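Local structure of hypothetical protein yihE (Escherichia coli, 1ZYL) at residues Y37-Y42 against P59-A64; A74-N79 against R137-I142. The protein phosphorylates proteins, itself included, on serine and threonine using ATP, and probably suppresses the effects of stress linked to reactive oxygen species. All coordinates share one frame; numbering follows the deposited sequence.

Interaction 1 lies within the region of the five-stranded sheet, between the lead-in to strand 40-44 and the loop after strand 52-57; interaction 2 joins the end of helix 64-79 to the loop after helix 119-136. The loop 59-64 of interaction 1 runs into the start of this same helix. Their centres are 21 Å apart, and the nearest atoms come to about 8 Å without touching. Interaction 1 is partly buried beside the inferred active site, with the side chain of E38 about 5 Å from that of S36, a probable ATP site, and that of N39 about 5 Å from that of D217, a probable magnesium ligand. Interaction 2 lies at the surface, away from these sites.

Interaction 1: residues Y37-Y42 against P59-A64; sequences YENRVY and PERWTA
R61 reaches from the loop 59-64 to E38 on a nearly straight chain, its CG anti to the backbone N (chi1 178°). Beyond CB, CG lies over one face of the W62 ring, toward the rim, while CD passes alongside the E38 carboxylate. NE then meets E38 OE1 at 3.2 Å in a salt bridge of charges alone: the oxygen sits off-centre above the guanidinium, no N-H points at it, and the carboxylate and guanidinium planes stack 11° apart. CZ lies under the same OE1. The opposite face carries W62 NE1, also toward the rim and hydrogen-bonded to the backbone O of D219. In this APH-type phosphotransferase fold, residues 37-39 lead into strand 40-44 from the turn after strand 32-34, and the loop 59-64 links strand 52-57 to helix 64-79. At the tip, NH2 turns to D220 in a further salt bridge, while the E38 carboxylate is also gripped by R284 and R58. Shortening R61 to an alanine removes the guanidinium, and would probably leave D220 without this mate and E38 relying on R284 and R58. N39 OD1 approaches loosely at the guanidinium edge, 4.4 Å from R61 NE, while N39 ND2 is hydrogen-bonded to D219 OD1.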
ATOM      1  N   TYR A  37      -5.734   6.863  -7.127  1.00 39.89           N
ATOM      2  CA  TYR A  37      -5.300   6.271  -8.384  1.00 35.59           C
ATOM      3  C   TYR A  37      -5.735   4.825  -8.600  1.00 32.30           C
ATOM      4  O   TYR A  37      -6.245   4.483  -9.667  1.00 29.52           O
ATOM      5  CB  TYR A  37      -3.772   6.345  -8.507  1.00 37.22           C
ATOM      6  CG  TYR A  37      -3.216   7.736  -8.666  1.00 38.69           C
ATOM      7  CD1 TYR A  37      -3.644   8.559  -9.703  1.00 39.87           C
ATOM      8  CD2 TYR A  37      -2.257   8.229  -7.781  1.00 40.06           C
ATOM      9  CE1 TYR A  37      -3.132   9.842  -9.854  1.00 42.28           C
ATOM     10  CE2 TYR A  37      -1.738   9.511  -7.920  1.00 41.56           C
ATOM     11  CZ  TYR A  37      -2.181  10.314  -8.957  1.00 42.94           C
ATOM     12  OH  TYR A  37      -1.697  11.595  -9.091  1.00 43.75           O
ATOM     13  N   GLU A  38      -5.527   3.981  -7.590  1.00 30.70           N
ATOM     14  CA  GLU A  38      -5.848   2.560  -7.697  1.00 28.83           C
ATOM     15  C   GLU A  38      -7.286   2.238  -8.047  1.00 28.45           C
ATOM     16  O   GLU A  38      -7.554   1.561  -9.045  1.00 26.30           O
ATOM     17  CB  GLU A  38      -5.491   1.822  -6.408  1.00 28.12           C
ATOM     18  CG  GLU A  38      -5.614   0.313  -6.550  1.00 27.60           C
ATOM     19  CD  GLU A  38      -4.742  -0.229  -7.677  1.00 28.01           C
ATOM     20  OE1 GLU A  38      -3.607  -0.674  -7.398  1.00 28.67           O
ATOM     21  OE2 GLU A  38      -5.185  -0.191  -8.844  1.00 26.93           O
ATOM     22  N   ASN A  39      -8.208   2.705  -7.210  1.00 28.23           N
ATOM     23  CA  ASN A  39      -9.623   2.455  -7.431  1.00 27.74           C
ATOM     24  C   ASN A  39     -10.372   3.779  -7.541  1.00 28.66           C
ATOM     25  O   ASN A  39      -9.854   4.823  -7.163  1.00 28.63           O
ATOM     26  CB  ASN A  39     -10.190   1.645  -6.266  1.00 25.61           C
ATOM     27  CG  ASN A  39      -9.231   0.579  -5.766  1.00 24.06           C
ATOM     28  OD1 ASN A  39      -8.964  -0.410  -6.452  1.00 21.53           O
ATOM     29  ND2 ASN A  39      -8.708   0.780  -4.552  1.00 22.68           N
ATOM     30  N   ARG A  40     -11.595   3.723  -8.058  1.00 30.37           N
ATOM     31  CA  ARG A  40     -12.440   4.904  -8.207  1.00 31.86           C
ATOM     32  C   ARG A  40     -13.296   5.095  -6.951  1.00 30.68           C
ATOM     33  O   ARG A  40     -14.151   4.268  -6.645  1.00 30.29           O
ATOM     34  CB  ARG A  40     -13.346   4.740  -9.436  1.00 35.94           C
ATOM     35  CG  ARG A  40     -12.808   5.350 -10.736  1.00 40.02           C
ATOM     36  CD  ARG A  40     -12.754   6.862 -10.597  1.00 46.76           C
ATOM     37  NE  ARG A  40     -12.685   7.568 -11.875  1.00 51.83           N
ATOM     38  CZ  ARG A  40     -12.698   8.896 -11.994  1.00 52.97           C
ATOM     39  NH1 ARG A  40     -12.633   9.455 -13.193  1.00 54.14           N
ATOM     40  NH2 ARG A  40     -12.768   9.669 -10.914  1.00 53.37           N
ATOM     41  N   VAL A  41     -13.055   6.184  -6.224  1.00 30.32           N
ATOM     42  CA  VAL A  41     -13.791   6.491  -5.000  1.00 30.60           C
ATOM     43  C   VAL A  41     -14.600   7.772  -5.119  1.00 33.32           C
ATOM     44  O   VAL A  41     -14.095   8.797  -5.572  1.00 33.58           O
ATOM     45  CB  VAL A  41     -12.852   6.664  -3.784  1.00 29.86           C
ATOM     46  CG1 VAL A  41     -13.625   7.289  -2.623  1.00 27.33           C
ATOM     47  CG2 VAL A  41     -12.260   5.318  -3.371  1.00 27.17           C
ATOM     48  N   TYR A  42     -15.855   7.705  -4.694  1.00 36.57           N
ATOM     49  CA  TYR A  42     -16.754   8.851  -4.733  1.00 40.23           C
ATOM     50  C   TYR A  42     -17.384   8.996  -3.352  1.00 43.06           C
ATOM     51  O   TYR A  42     -17.603   7.999  -2.664  1.00 44.63           O
ATOM     52  CB  TYR A  42     -17.862   8.642  -5.781  1.00 39.65           C
ATOM     53  CG  TYR A  42     -17.408   8.652  -7.233  1.00 39.26           C
ATOM     54  CD1 TYR A  42     -16.916   7.501  -7.848  1.00 38.23           C
ATOM     55  CD2 TYR A  42     -17.478   9.823  -7.992  1.00 40.47           C
ATOM     56  CE1 TYR A  42     -16.503   7.515  -9.192  1.00 39.86           C
ATOM     57  CE2 TYR A  42     -17.071   9.852  -9.333  1.00 40.73           C
ATOM     58  CZ  TYR A  42     -16.585   8.697  -9.927  1.00 41.34           C
ATOM     59  OH  TYR A  42     -16.181   8.740 -11.248  1.00 39.73           O
ATOM     60  N   PRO A  59     -11.437  -3.474 -11.779  1.00 26.14           N
ATOM     61  CA  PRO A  59     -11.489  -4.831 -12.318  1.00 26.78           C
ATOM     62  C   PRO A  59     -10.109  -5.388 -12.627  1.00 27.77           C
ATOM     63  O   PRO A  59      -9.171  -4.640 -12.879  1.00 29.27           O
ATOM     64  CB  PRO A  59     -12.357  -4.673 -13.565  1.00 25.86           C
ATOM     65  CG  PRO A  59     -12.187  -3.220 -13.930  1.00 25.16           C
ATOM     66  CD  PRO A  59     -12.245  -2.554 -12.595  1.00 25.27           C
ATOM     67  N   GLU A  60      -9.998  -6.709 -12.575  1.00 29.54           N
ATOM     68  CA  GLU A  60      -8.754  -7.420 -12.846  1.00 31.30           C
ATOM     69  C   GLU A  60      -7.690  -7.383 -11.755  1.00 30.07           C
ATOM     70  O   GLU A  60      -6.736  -8.156 -11.795  1.00 28.55           O
ATOM     71  CB  GLU A  60      -8.161  -6.928 -14.160  1.00 37.31           C
ATOM     72  CG  GLU A  60      -9.149  -7.027 -15.300  1.00 46.26           C
ATOM     73  CD  GLU A  60     -10.126  -8.174 -15.101  1.00 51.21           C
ATOM     74  OE1 GLU A  60      -9.674  -9.336 -14.968  1.00 51.90           O
ATOM     75  OE2 GLU A  60     -11.346  -7.907 -15.071  1.00 55.87           O
ATOM     76  N   ARG A  61      -7.843  -6.504 -10.775  1.00 29.63           N
ATOM     77  CA  ARG A  61      -6.859  -6.425  -9.706  1.00 27.82           C
ATOM     78  C   ARG A  61      -7.086  -7.515  -8.668  1.00 27.67           C
ATOM     79  O   ARG A  61      -6.307  -8.459  -8.581  1.00 27.90           O
ATOM     80  CB  ARG A  61      -6.907  -5.047  -9.046  1.00 25.25           C
ATOM     81  CG  ARG A  61      -5.959  -4.866  -7.881  1.00 23.77           C
ATOM     82  CD  ARG A  61      -5.726  -3.399  -7.663  1.00 25.63           C
ATOM     83  NE  ARG A  61      -5.440  -3.042  -6.277  1.00 27.53           N
ATOM     84  CZ  ARG A  61      -4.307  -3.317  -5.638  1.00 26.31           C
ATOM     85  NH1 ARG A  61      -3.329  -3.965  -6.254  1.00 28.66           N
ATOM     86  NH2 ARG A  61      -4.145  -2.915  -4.387  1.00 23.44           N
ATOM     87  N   TRP A  62      -8.160  -7.382  -7.894  1.00 26.99           N
ATOM     88  CA  TRP A  62      -8.503  -8.342  -6.847  1.00 24.69           C
ATOM     89  C   TRP A  62      -9.738  -9.172  -7.206  1.00 24.97           C
ATOM     90  O   TRP A  62     -10.623  -8.713  -7.933  1.00 24.94           O
ATOM     91  CB  TRP A  62      -8.794  -7.600  -5.533  1.00 24.17           C
ATOM     92  CG  TRP A  62      -7.618  -6.910  -4.876  1.00 23.60           C
ATOM     93  CD1 TRP A  62      -7.655  -5.742  -4.176  1.00 22.81           C
ATOM     94  CD2 TRP A  62      -6.260  -7.371  -4.809  1.00 23.66           C
ATOM     95  NE1 TRP A  62      -6.411  -5.444  -3.675  1.00 22.72           N
ATOM     96  CE2 TRP A  62      -5.535  -6.425  -4.049  1.00 23.46           C
ATOM     97  CE3 TRP A  62      -5.583  -8.491  -5.315  1.00 23.51           C
ATOM     98  CZ2 TRP A  62      -4.163  -6.562  -3.784  1.00 24.10           C
ATOM     99  CZ3 TRP A  62      -4.215  -8.627  -5.049  1.00 22.88           C
ATOM    100  CH2 TRP A  62      -3.523  -7.668  -4.293  1.00 22.31           C
ATOM    101  N   THR A  63      -9.803 -10.396  -6.695  1.00 24.94           N
ATOM    102  CA  THR A  63     -10.969 -11.232  -6.944  1.00 25.06           C
ATOM    103  C   THR A  63     -11.886 -11.003  -5.765  1.00 26.58           C
ATOM    104  O   THR A  63     -11.482 -10.406  -4.772  1.00 27.84           O
ATOM    105  CB  THR A  63     -10.627 -12.735  -7.000  1.00 24.24           C
ATOM    106  OG1 THR A  63      -9.945 -13.120  -5.801  1.00 24.27           O
ATOM    107  CG2 THR A  63      -9.758 -13.043  -8.205  1.00 24.39           C
ATOM    108  N   ALA A  64     -13.121 -11.470  -5.872  1.00 28.33           N
ATOM    109  CA  ALA A  64     -14.075 -11.310  -4.787  1.00 28.72           C
ATOM    110  C   ALA A  64     -13.496 -11.979  -3.534  1.00 29.55           C
ATOM    111  O   ALA A  64     -13.444 -11.383  -2.450  1.00 28.95           O
ATOM    112  CB  ALA A  64     -15.414 -11.938  -5.176  1.00 26.01           C
TER

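Interaction 2: residues A74-N79 against R137-I142; sequences ALQLVN and RKQLFI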
ATOM      1  N   ALA A  74     -10.772  -5.975   8.014  1.00 26.11           N
ATOM      2  CA  ALA A  74     -11.227  -4.663   8.462  1.00 29.05           C
ATOM      3  C   ALA A  74     -12.307  -4.785   9.526  1.00 31.55           C
ATOM      4  O   ALA A  74     -12.249  -4.127  10.561  1.00 32.24           O
ATOM      5  CB  ALA A  74     -11.762  -3.860   7.289  1.00 27.35           C
ATOM      6  N   LEU A  75     -13.291  -5.639   9.267  1.00 34.23           N
ATOM      7  CA  LEU A  75     -14.395  -5.834  10.195  1.00 35.95           C
ATOM      8  C   LEU A  75     -13.908  -6.381  11.529  1.00 37.16           C
ATOM      9  O   LEU A  75     -14.322  -5.903  12.582  1.00 38.11           O
ATOM     10  CB  LEU A  75     -15.428  -6.784   9.594  1.00 35.50           C
ATOM     11  CG  LEU A  75     -16.870  -6.523  10.032  1.00 37.54           C
ATOM     12  CD1 LEU A  75     -17.478  -5.449   9.126  1.00 35.68           C
ATOM     13  CD2 LEU A  75     -17.683  -7.815   9.959  1.00 36.59           C
ATOM     14  N   GLN A  76     -13.032  -7.383  11.485  1.00 38.34           N
ATOM     15  CA  GLN A  76     -12.487  -7.976  12.704  1.00 38.86           C
ATOM     16  C   GLN A  76     -11.650  -6.947  13.455  1.00 38.90           C
ATOM     17  O   GLN A  76     -11.744  -6.818  14.676  1.00 38.94           O
ATOM     18  CB  GLN A  76     -11.628  -9.198  12.367  1.00 40.34           C
ATOM     19  CG  GLN A  76     -10.810  -9.727  13.541  1.00 43.82           C
ATOM     20  CD  GLN A  76     -10.216 -11.105  13.285  1.00 46.05           C
ATOM     21  OE1 GLN A  76      -9.886 -11.457  12.148  1.00 48.32           O
ATOM     22  NE2 GLN A  76     -10.060 -11.885  14.347  1.00 45.76           N
ATOM     23  N   LEU A  77     -10.834  -6.213  12.710  1.00 37.82           N
ATOM     24  CA  LEU A  77      -9.977  -5.187  13.284  1.00 37.28           C
ATOM     25  C   LEU A  77     -10.810  -4.179  14.090  1.00 37.99           C
ATOM     26  O   LEU A  77     -10.375  -3.692  15.139  1.00 37.78           O
ATOM     27  CB  LEU A  77      -9.222  -4.482  12.154  1.00 35.52           C
ATOM     28  CG  LEU A  77      -7.732  -4.180  12.329  1.00 35.12           C
ATOM     29  CD1 LEU A  77      -7.022  -5.390  12.893  1.00 35.81           C
ATOM     30  CD2 LEU A  77      -7.128  -3.785  10.980  1.00 34.86           C
ATOM     31  N   VAL A  78     -12.004  -3.866  13.597  1.00 37.60           N
ATOM     32  CA  VAL A  78     -12.882  -2.928  14.287  1.00 38.19           C
ATOM     33  C   VAL A  78     -13.265  -3.550  15.625  1.00 38.78           C
ATOM     34  O   VAL A  78     -13.228  -2.888  16.663  1.00 39.61           O
ATOM     35  CB  VAL A  78     -14.171  -2.656  13.472  1.00 38.12           C
ATOM     36  CG1 VAL A  78     -15.007  -1.597  14.147  1.00 35.96           C
ATOM     37  CG2 VAL A  78     -13.816  -2.212  12.082  1.00 38.65           C
ATOM     38  N   ASN A  79     -13.628  -4.829  15.588  1.00 37.87           N
ATOM     39  CA  ASN A  79     -14.007  -5.568  16.790  1.00 39.37           C
ATOM     40  C   ASN A  79     -12.972  -5.440  17.910  1.00 38.24           C
ATOM     41  O   ASN A  79     -13.329  -5.232  19.068  1.00 36.06           O
ATOM     42  CB  ASN A  79     -14.193  -7.055  16.468  1.00 42.14           C
ATOM     43  CG  ASN A  79     -15.633  -7.513  16.605  1.00 44.39           C
ATOM     44  OD1 ASN A  79     -16.433  -7.396  15.669  1.00 44.41           O
ATOM     45  ND2 ASN A  79     -15.975  -8.032  17.784  1.00 43.91           N
ATOM     46  N   ARG A 137      -2.371 -11.181  13.318  1.00 28.54           N
ATOM     47  CA  ARG A 137      -1.662 -12.445  13.454  1.00 28.81           C
ATOM     48  C   ARG A 137      -2.572 -13.640  13.723  1.00 26.03           C
ATOM     49  O   ARG A 137      -2.139 -14.785  13.587  1.00 24.63           O
ATOM     50  CB  ARG A 137      -0.566 -12.360  14.526  1.00 30.14           C
ATOM     51  CG  ARG A 137      -0.992 -11.852  15.895  1.00 31.86           C
ATOM     52  CD  ARG A 137       0.145 -12.062  16.887  1.00 31.76           C
ATOM     53  NE  ARG A 137       1.445 -11.815  16.267  1.00 32.49           N
ATOM     54  CZ  ARG A 137       1.972 -10.611  16.049  1.00 33.76           C
ATOM     55  NH1 ARG A 137       1.326  -9.507  16.409  1.00 32.09           N
ATOM     56  NH2 ARG A 137       3.142 -10.514  15.434  1.00 34.21           N
ATOM     57  N   LYS A 138      -3.830 -13.380  14.072  1.00 23.37           N
ATOM     58  CA  LYS A 138      -4.773 -14.459  14.346  1.00 26.28           C
ATOM     59  C   LYS A 138      -4.904 -15.492  13.208  1.00 28.69           C
ATOM     60  O   LYS A 138      -5.058 -16.689  13.462  1.00 29.29           O
ATOM     61  CB  LYS A 138      -6.131 -13.865  14.715  1.00 26.44           C
ATOM     62  CG  LYS A 138      -6.091 -13.077  16.033  1.00 27.04           C
ATOM     63  CD  LYS A 138      -7.431 -12.446  16.360  1.00 26.14           C
ATOM     64  CE  LYS A 138      -7.358 -11.610  17.624  1.00 27.59           C
ATOM     65  NZ  LYS A 138      -8.660 -10.930  17.913  1.00 27.55           N
ATOM     66  N   GLN A 139      -4.849 -15.032  11.962  1.00 29.12           N
ATOM     67  CA  GLN A 139      -4.904 -15.915  10.795  1.00 29.42           C
ATOM     68  C   GLN A 139      -4.345 -15.194   9.584  1.00 28.96           C
ATOM     69  O   GLN A 139      -4.251 -13.970   9.579  1.00 27.87           O
ATOM     70  CB  GLN A 139      -6.324 -16.413  10.511  1.00 30.72           C
ATOM     71  CG  GLN A 139      -7.418 -15.410  10.740  1.00 33.70           C
ATOM     72  CD  GLN A 139      -8.787 -15.998  10.481  1.00 35.35           C
ATOM     73  OE1 GLN A 139      -9.794 -15.505  10.994  1.00 37.32           O
ATOM     74  NE2 GLN A 139      -8.834 -17.056   9.672  1.00 35.42           N
ATOM     75  N   LEU A 140      -3.962 -15.967   8.571  1.00 27.27           N
ATOM     76  CA  LEU A 140      -3.365 -15.438   7.347  1.00 25.40           C
ATOM     77  C   LEU A 140      -4.288 -15.432   6.137  1.00 26.27           C
ATOM     78  O   LEU A 140      -5.118 -16.322   5.963  1.00 26.94           O
ATOM     79  CB  LEU A 140      -2.127 -16.264   6.989  1.00 22.32           C
ATOM     80  CG  LEU A 140      -0.730 -15.879   7.476  1.00 21.41           C
ATOM     81  CD1 LEU A 140      -0.787 -14.941   8.661  1.00 23.66           C
ATOM     82  CD2 LEU A 140       0.012 -17.133   7.821  1.00 18.94           C
ATOM     83  N   PHE A 141      -4.134 -14.432   5.282  1.00 26.69           N
ATOM     84  CA  PHE A 141      -4.939 -14.383   4.071  1.00 24.43           C
ATOM     85  C   PHE A 141      -4.688 -15.707   3.337  1.00 25.18           C
ATOM     86  O   PHE A 141      -3.711 -16.412   3.611  1.00 25.08           O
ATOM     87  CB  PHE A 141      -4.511 -13.193   3.205  1.00 20.04           C
ATOM     88  CG  PHE A 141      -4.888 -11.855   3.785  1.00 17.55           C
ATOM     89  CD1 PHE A 141      -3.974 -10.809   3.806  1.00 15.22           C
ATOM     90  CD2 PHE A 141      -6.170 -11.633   4.293  1.00 17.40           C
ATOM     91  CE1 PHE A 141      -4.328  -9.560   4.324  1.00 15.87           C
ATOM     92  CE2 PHE A 141      -6.540 -10.375   4.816  1.00 16.40           C
ATOM     93  CZ  PHE A 141      -5.620  -9.343   4.830  1.00 16.36           C
ATOM     94  N   ILE A 142      -5.580 -16.069   2.428  1.00 26.04           N
ATOM     95  CA  ILE A 142      -5.399 -17.300   1.680  1.00 25.95           C
ATOM     96  C   ILE A 142      -5.393 -16.937   0.218  1.00 25.66           C
ATOM     97  O   ILE A 142      -4.710 -17.575  -0.577  1.00 26.41           O
ATOM     98  CB  ILE A 142      -6.529 -18.312   1.951  1.00 27.62           C
ATOM     99  CG1 ILE A 142      -6.390 -18.878   3.364  1.00 27.64           C
ATOM    100  CG2 ILE A 142      -6.467 -19.447   0.944  1.00 28.71           C
ATOM    101  CD1 ILE A 142      -7.486 -19.857   3.742  1.00 27.69           C
TER
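Q76 and K138 meet at an oblique angle, the glutamine rising from the last turns of helix 64-79 and the lysine reaching over it from the loop that follows helix 119-136. The Q76 chain runs out straight from CG, which stands anti to the backbone N (chi1 169°), and this carries its amide away from the helix to the lysine. There the amide nitrogen does the touching: Q76 NE2 comes within 3.4 Å of K138 CD, a contact with the aliphatic chain. The ammonium group lies farther along, with K138 NZ at 3.9 Å from Q76 NE2. The straight lysine chain (chi2 178°) lays its methylenes past the amide before ending at D80, just past the helix segment, where NZ forms a salt bridge. The other end of the amide is turned to a different partner, Q76 OE1 accepting a hydrogen bond from R197 of strand 196-197. Q139 approaches on that oxygen side, its OE1 standing 4.2 Å from Q76 OE1, a loose approach of two acceptors. R197 also donates to the backbone oxygen of Q139, and thereby joins the helix and the loop through one guanidinium. The contact thus brings the end of the helix that follows strand 52-57 up against the loop between helices 119-136 and 149-161. Because the amide nitrogen meets a methylene, and NZ, also a donor, can offer it no acceptor, the direct touch is van der Waals in character, while polar ties nearby run from R197 to Q76 and Q139 and from D80 to K138.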